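Local coordinates for protein VIN1 (Oscarella pearsei, PDB 6BFI) that may contribute to cell-cell adhesion as an actin filament-binding homolog of vinculin in a sponge, at residues A456-E461 with Q466-Y471; S449-P454 with R473-K478. All coordinates share one frame; numbering follows the deposited sequence.

Contact 1: A456-E461 with Q466-Y471; sequences ARVVLE and QAAKDY
V459 lays one methyl, CG2, over the face of the peptide that links A468 to K469. Three distances place it there: V459 CG2 is 3.2 Å from A468 O, 3.5 Å from A468 C and 3.8 Å from K469 N. The approach to the carbonyl is from above the flat group, with CG2 about 3.1 Å off the peptide plane. The same methyl also reaches A468 CB, at 3.9 Å, so a single branch touches both backbone and side chain. The first torsion accounts for this: with CG1 anti to the backbone N (chi1 169°), CG2 falls beside that N and faces the opposing helix. On V458 the roles are exchanged, for there the branch anti to N, CG1, meets A468 CB at 4.0 Å. The alanine methyl thus lies against one branch from each of two consecutive valines, while the long chain of K469 leads away from the interface. Helical segments 456-460 and 466-471 run antiparallel, at 153° between their directions, with axes 8.8 Å apart at closest approach; the small side chain of A468 suits this spacing. A390 of helix 381-390 also touches V459, and A227 of helix 224-249 touches V458, so each valine also borders a further helix. With three buried aliphatic residues and no polar bond between the two segments, the chemistry implies cohesion by van der Waals packing and exclusion of water.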
loop_
_atom_site.group_PDB
_atom_site.type_symbol
_atom_site.label_atom_id
_atom_site.label_comp_id
_atom_site.label_asym_id
_atom_site.label_seq_id
_atom_site.Cartn_x
_atom_site.Cartn_y
_atom_site.Cartn_z
ATOM N N ALA A 456 10.801 -2.962 31.709
ATOM C CA ALA A 456 12.003 -3.596 32.239
ATOM C C ALA A 456 12.533 -2.853 33.455
ATOM O O ALA A 456 13.136 -3.467 34.341
ATOM C CB ALA A 456 13.076 -3.682 31.155
ATOM N N ARG A 457 12.316 -1.539 33.522
ATOM C CA ARG A 457 12.731 -0.781 34.695
ATOM C C ARG A 457 11.813 -1.032 35.885
ATOM O O ARG A 457 12.267 -0.971 37.031
ATOM C CB ARG A 457 12.784 0.714 34.372
ATOM C CG ARG A 457 13.693 1.510 35.299
ATOM C CD ARG A 457 13.736 2.985 34.929
ATOM N NE ARG A 457 14.300 3.214 33.603
ATOM C CZ ARG A 457 15.591 3.427 33.369
ATOM N NH1 ARG A 457 16.459 3.434 34.373
ATOM N NH2 ARG A 457 16.018 3.630 32.130
ATOM N N VAL A 458 10.530 -1.317 35.639
ATOM C CA VAL A 458 9.654 -1.735 36.727
ATOM C C VAL A 458 10.100 -3.082 37.274
ATOM O O VAL A 458 10.115 -3.296 38.494
ATOM C CB VAL A 458 8.185 -1.780 36.268
ATOM C CG1 VAL A 458 7.297 -2.327 37.388
ATOM C CG2 VAL A 458 7.713 -0.401 35.842
ATOM N N VAL A 459 10.471 -4.011 36.390
ATOM C CA VAL A 459 10.968 -5.296 36.870
ATOM C C VAL A 459 12.275 -5.115 37.632
ATOM O O VAL A 459 12.484 -5.727 38.686
ATOM C CB VAL A 459 11.126 -6.287 35.704
ATOM C CG1 VAL A 459 11.895 -7.522 36.158
ATOM C CG2 VAL A 459 9.766 -6.682 35.179
ATOM N N LEU A 460 13.163 -4.258 37.121
ATOM C CA LEU A 460 14.469 -4.062 37.744
ATOM C C LEU A 460 14.338 -3.622 39.198
ATOM O O LEU A 460 15.121 -4.048 40.055
ATOM C CB LEU A 460 15.275 -3.032 36.954
ATOM C CG LEU A 460 16.630 -2.640 37.549
ATOM C CD1 LEU A 460 17.632 -3.780 37.416
ATOM C CD2 LEU A 460 17.158 -1.366 36.912
ATOM N N GLU A 461 13.354 -2.773 39.497
ATOM C CA GLU A 461 13.181 -2.223 40.834
ATOM C C GLU A 461 12.067 -2.916 41.616
ATOM O O GLU A 461 11.593 -2.375 42.622
ATOM C CB GLU A 461 12.924 -0.718 40.747
ATOM C CG GLU A 461 14.167 0.079 40.365
ATOM C CD GLU A 461 13.907 1.091 39.267
ATOM O OE1 GLU A 461 12.765 1.587 39.170
ATOM O OE2 GLU A 461 14.847 1.387 38.496
ATOM N N GLN A 466 5.832 -10.965 40.308
ATOM C CA GLN A 466 5.592 -11.809 39.143
ATOM C C GLN A 466 4.773 -11.084 38.083
ATOM O O GLN A 466 4.989 -11.297 36.884
ATOM C CB GLN A 466 4.898 -13.103 39.567
ATOM C CG GLN A 466 4.826 -14.166 38.478
ATOM C CD GLN A 466 6.156 -14.865 38.240
ATOM O OE1 GLN A 466 7.177 -14.502 38.823
ATOM N NE2 GLN A 466 6.145 -15.880 37.384
ATOM N N ALA A 467 3.834 -10.230 38.500
ATOM C CA ALA A 467 3.010 -9.508 37.535
ATOM C C ALA A 467 3.858 -8.610 36.643
ATOM O O ALA A 467 3.658 -8.567 35.423
ATOM C CB ALA A 467 1.945 -8.689 38.263
ATOM N N ALA A 468 4.810 -7.884 37.235
ATOM C CA ALA A 468 5.707 -7.056 36.436
ATOM C C ALA A 468 6.539 -7.908 35.489
ATOM O O ALA A 468 6.813 -7.503 34.353
ATOM C CB ALA A 468 6.611 -6.227 37.348
ATOM N N LYS A 469 6.941 -9.098 35.938
ATOM C CA LYS A 469 7.707 -10.005 35.088
ATOM C C LYS A 469 6.892 -10.436 33.875
ATOM O O LYS A 469 7.372 -10.378 32.734
ATOM C CB LYS A 469 8.146 -11.219 35.906
ATOM C CG LYS A 469 9.034 -12.208 35.174
ATOM C CD LYS A 469 9.363 -13.382 36.084
ATOM C CE LYS A 469 10.535 -14.198 35.567
ATOM N NZ LYS A 469 10.938 -15.244 36.550
ATOM N N ASP A 470 5.648 -10.866 34.104
ATOM C CA ASP A 470 4.800 -11.317 33.007
ATOM C C ASP A 470 4.470 -10.171 32.060
ATOM O O ASP A 470 4.390 -10.366 30.840
ATOM C CB ASP A 470 3.519 -11.946 33.555
ATOM C CG ASP A 470 3.789 -12.964 34.648
ATOM O OD1 ASP A 470 4.956 -13.387 34.795
ATOM O OD2 ASP A 470 2.836 -13.341 35.361
ATOM N N TYR A 471 4.280 -8.964 32.600
ATOM C CA TYR A 471 4.010 -7.822 31.735
ATOM C C TYR A 471 5.226 -7.477 30.884
ATOM O O TYR A 471 5.091 -7.187 29.689
ATOM C CB TYR A 471 3.571 -6.615 32.561
ATOM C CG TYR A 471 3.088 -5.466 31.705
ATOM C CD1 TYR A 471 1.877 -5.542 31.031
ATOM C CD2 TYR A 471 3.847 -4.312 31.562
ATOM C CE1 TYR A 471 1.432 -4.501 30.241
ATOM C CE2 TYR A 471 3.411 -3.264 30.777
ATOM C CZ TYR A 471 2.203 -3.364 30.115
ATOM O OH TYR A 471 1.760 -2.325 29.327
#

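Contact 2: S449-P454 with R473-K478; sequences STAVVP and RTVKEK
Across 449-454 and 473-478 the CA atoms of V452 and V475 come nearest, 6.4 Å apart. The second segment is regular helix; in the first, V452 N bonds to S449 O at 3.3 Å, a three-residue step, and A451 has a psi of -4°. Here A451 and V452 both meet one side chain, V475. Its CG1, anti to the backbone N (chi1 177°), does all the touching. That methyl meets V452 CG2 at 3.9 Å, the two valines lying askew to each other, and stands 4.0 Å from A451 O, above the plane of the A451-V452 peptide at its oxygen. A451 CB, directed at the opposing helix, makes a looser contact with V475 CG1 at 4.5 Å. Beyond the pair, V452 packs on I383 and L386 of helix 381-390 and A451 on Y233 of helix 224-249. K476, one residue past V475, leads away from 449-454, and its NZ forms a salt bridge with E387 of helix 381-390. Two antiparallel helices, 452-460 and 466-493, joined by a short loop and meeting through aliphatic side chains, form a helical hairpin, in keeping with the helix-bundle architecture of the vinculin family.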
loop_
_atom_site.group_PDB
_atom_site.type_symbol
_atom_site.label_atom_id
_atom_site.label_comp_id
_atom_site.label_asym_id
_atom_site.label_seq_id
_atom_site.Cartn_x
_atom_site.Cartn_y
_atom_site.Cartn_z
ATOM N N SER A 449 8.365 0.428 20.976
ATOM C CA SER A 449 9.684 0.493 21.593
ATOM C C SER A 449 9.715 1.495 22.740
ATOM O O SER A 449 10.517 1.345 23.671
ATOM C CB SER A 449 10.742 0.846 20.548
ATOM O OG SER A 449 10.824 -0.154 19.546
ATOM N N THR A 450 8.853 2.519 22.700
ATOM C CA THR A 450 8.821 3.467 23.815
ATOM C C THR A 450 8.423 2.812 25.138
ATOM O O THR A 450 8.708 3.374 26.202
ATOM C CB THR A 450 7.863 4.625 23.526
ATOM O OG1 THR A 450 6.508 4.155 23.559
ATOM C CG2 THR A 450 8.158 5.241 22.165
ATOM N N ALA A 451 7.782 1.646 25.106
ATOM C CA ALA A 451 7.273 1.007 26.312
ATOM C C ALA A 451 8.173 -0.101 26.843
ATOM O O ALA A 451 7.880 -0.662 27.903
ATOM C CB ALA A 451 5.870 0.445 26.057
ATOM N N VAL A 452 9.260 -0.425 26.144
ATOM C CA VAL A 452 10.089 -1.560 26.537
ATOM C C VAL A 452 10.947 -1.218 27.751
ATOM O O VAL A 452 10.987 -1.969 28.732
ATOM C CB VAL A 452 10.944 -2.025 25.343
ATOM C CG1 VAL A 452 12.047 -2.960 25.803
ATOM C CG2 VAL A 452 10.063 -2.705 24.306
ATOM N N VAL A 453 11.650 -0.082 27.703
ATOM C CA VAL A 453 12.510 0.295 28.831
ATOM C C VAL A 453 11.716 0.555 30.098
ATOM O O VAL A 453 12.156 0.117 31.174
ATOM C CB VAL A 453 13.415 1.474 28.428
ATOM C CG1 VAL A 453 14.197 1.977 29.631
ATOM C CG2 VAL A 453 14.368 1.054 27.311
ATOM N N PRO A 454 10.568 1.251 30.080
ATOM C CA PRO A 454 9.828 1.437 31.340
ATOM C C PRO A 454 9.422 0.137 32.015
ATOM O O PRO A 454 9.550 0.018 33.241
ATOM C CB PRO A 454 8.607 2.257 30.904
ATOM C CG PRO A 454 9.086 3.018 29.729
ATOM C CD PRO A 454 9.999 2.078 28.999
ATOM N N ARG A 473 7.483 -9.578 29.898
ATOM C CA ARG A 473 7.556 -10.601 28.859
ATOM C C ARG A 473 6.543 -10.334 27.752
ATOM O O ARG A 473 6.848 -10.506 26.564
ATOM C CB ARG A 473 7.339 -11.985 29.470
ATOM C CG ARG A 473 7.287 -13.112 28.452
ATOM C CD ARG A 473 7.364 -14.463 29.136
ATOM N NE ARG A 473 6.547 -14.504 30.346
ATOM C CZ ARG A 473 6.445 -15.561 31.145
ATOM N NH1 ARG A 473 7.107 -16.674 30.864
ATOM N NH2 ARG A 473 5.677 -15.505 32.226
ATOM N N THR A 474 5.337 -9.896 28.119
ATOM C CA THR A 474 4.316 -9.604 27.116
ATOM C C THR A 474 4.756 -8.469 26.195
ATOM O O THR A 474 4.642 -8.568 24.965
ATOM C CB THR A 474 2.995 -9.256 27.801
ATOM O OG1 THR A 474 2.554 -10.368 28.591
ATOM C CG2 THR A 474 1.940 -8.931 26.766
ATOM N N VAL A 475 5.259 -7.377 26.778
ATOM C CA VAL A 475 5.753 -6.265 25.971
ATOM C C VAL A 475 6.904 -6.726 25.088
ATOM O O VAL A 475 7.017 -6.320 23.922
ATOM C CB VAL A 475 6.165 -5.088 26.875
ATOM C CG1 VAL A 475 6.752 -3.959 26.042
ATOM C CG2 VAL A 475 4.971 -4.595 27.673
ATOM N N LYS A 476 7.768 -7.595 25.622
ATOM C CA LYS A 476 8.859 -8.144 24.827
ATOM C C LYS A 476 8.332 -8.887 23.607
ATOM O O LYS A 476 8.872 -8.749 22.505
ATOM C CB LYS A 476 9.724 -9.071 25.682
ATOM C CG LYS A 476 10.968 -9.585 24.968
ATOM C CD LYS A 476 11.744 -10.586 25.816
ATOM C CE LYS A 476 11.012 -11.914 25.924
ATOM N NZ LYS A 476 11.868 -12.980 26.521
ATOM N N GLU A 477 7.270 -9.678 23.783
ATOM C CA GLU A 477 6.723 -10.420 22.654
ATOM C C GLU A 477 6.010 -9.506 21.664
ATOM O O GLU A 477 5.978 -9.803 20.464
ATOM C CB GLU A 477 5.785 -11.518 23.150
ATOM C CG GLU A 477 6.490 -12.570 23.991
ATOM C CD GLU A 477 5.528 -13.558 24.619
ATOM O OE1 GLU A 477 5.587 -14.758 24.272
ATOM O OE2 GLU A 477 4.706 -13.130 25.458
ATOM N N LYS A 478 5.431 -8.397 22.134
ATOM C CA LYS A 478 4.876 -7.425 21.196
ATOM C C LYS A 478 5.975 -6.786 20.357
ATOM O O LYS A 478 5.832 -6.650 19.132
ATOM C CB LYS A 478 4.081 -6.356 21.944
ATOM C CG LYS A 478 2.797 -6.873 22.560
ATOM C CD LYS A 478 1.894 -7.464 21.492
ATOM C CE LYS A 478 0.827 -8.351 22.103
ATOM N NZ LYS A 478 -0.038 -8.965 21.060
#

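In the fold
Both contacts join helix 452-460 to helix 466-493, with centres 11 Å apart: contact 1 lies next to the connecting loop and contact 2 farther along the hairpin. The pairs with nearest CA atoms, V459-A468 and V452-V475, lie seven residues apart along the chain on each side, about two helical turns, as expected for one continuous antiparallel interface. Both are buried and apolar, but contact 1 has exposed K469 at its border and lies about 38 Å from the chain's centre, against about 27 Å for contact 2. In contact 1 a valine methyl of 456-461 lies closely over a peptide of 466-471; in contact 2 a valine methyl of 473-478 stands more loosely above a carbonyl oxygen of 449-454.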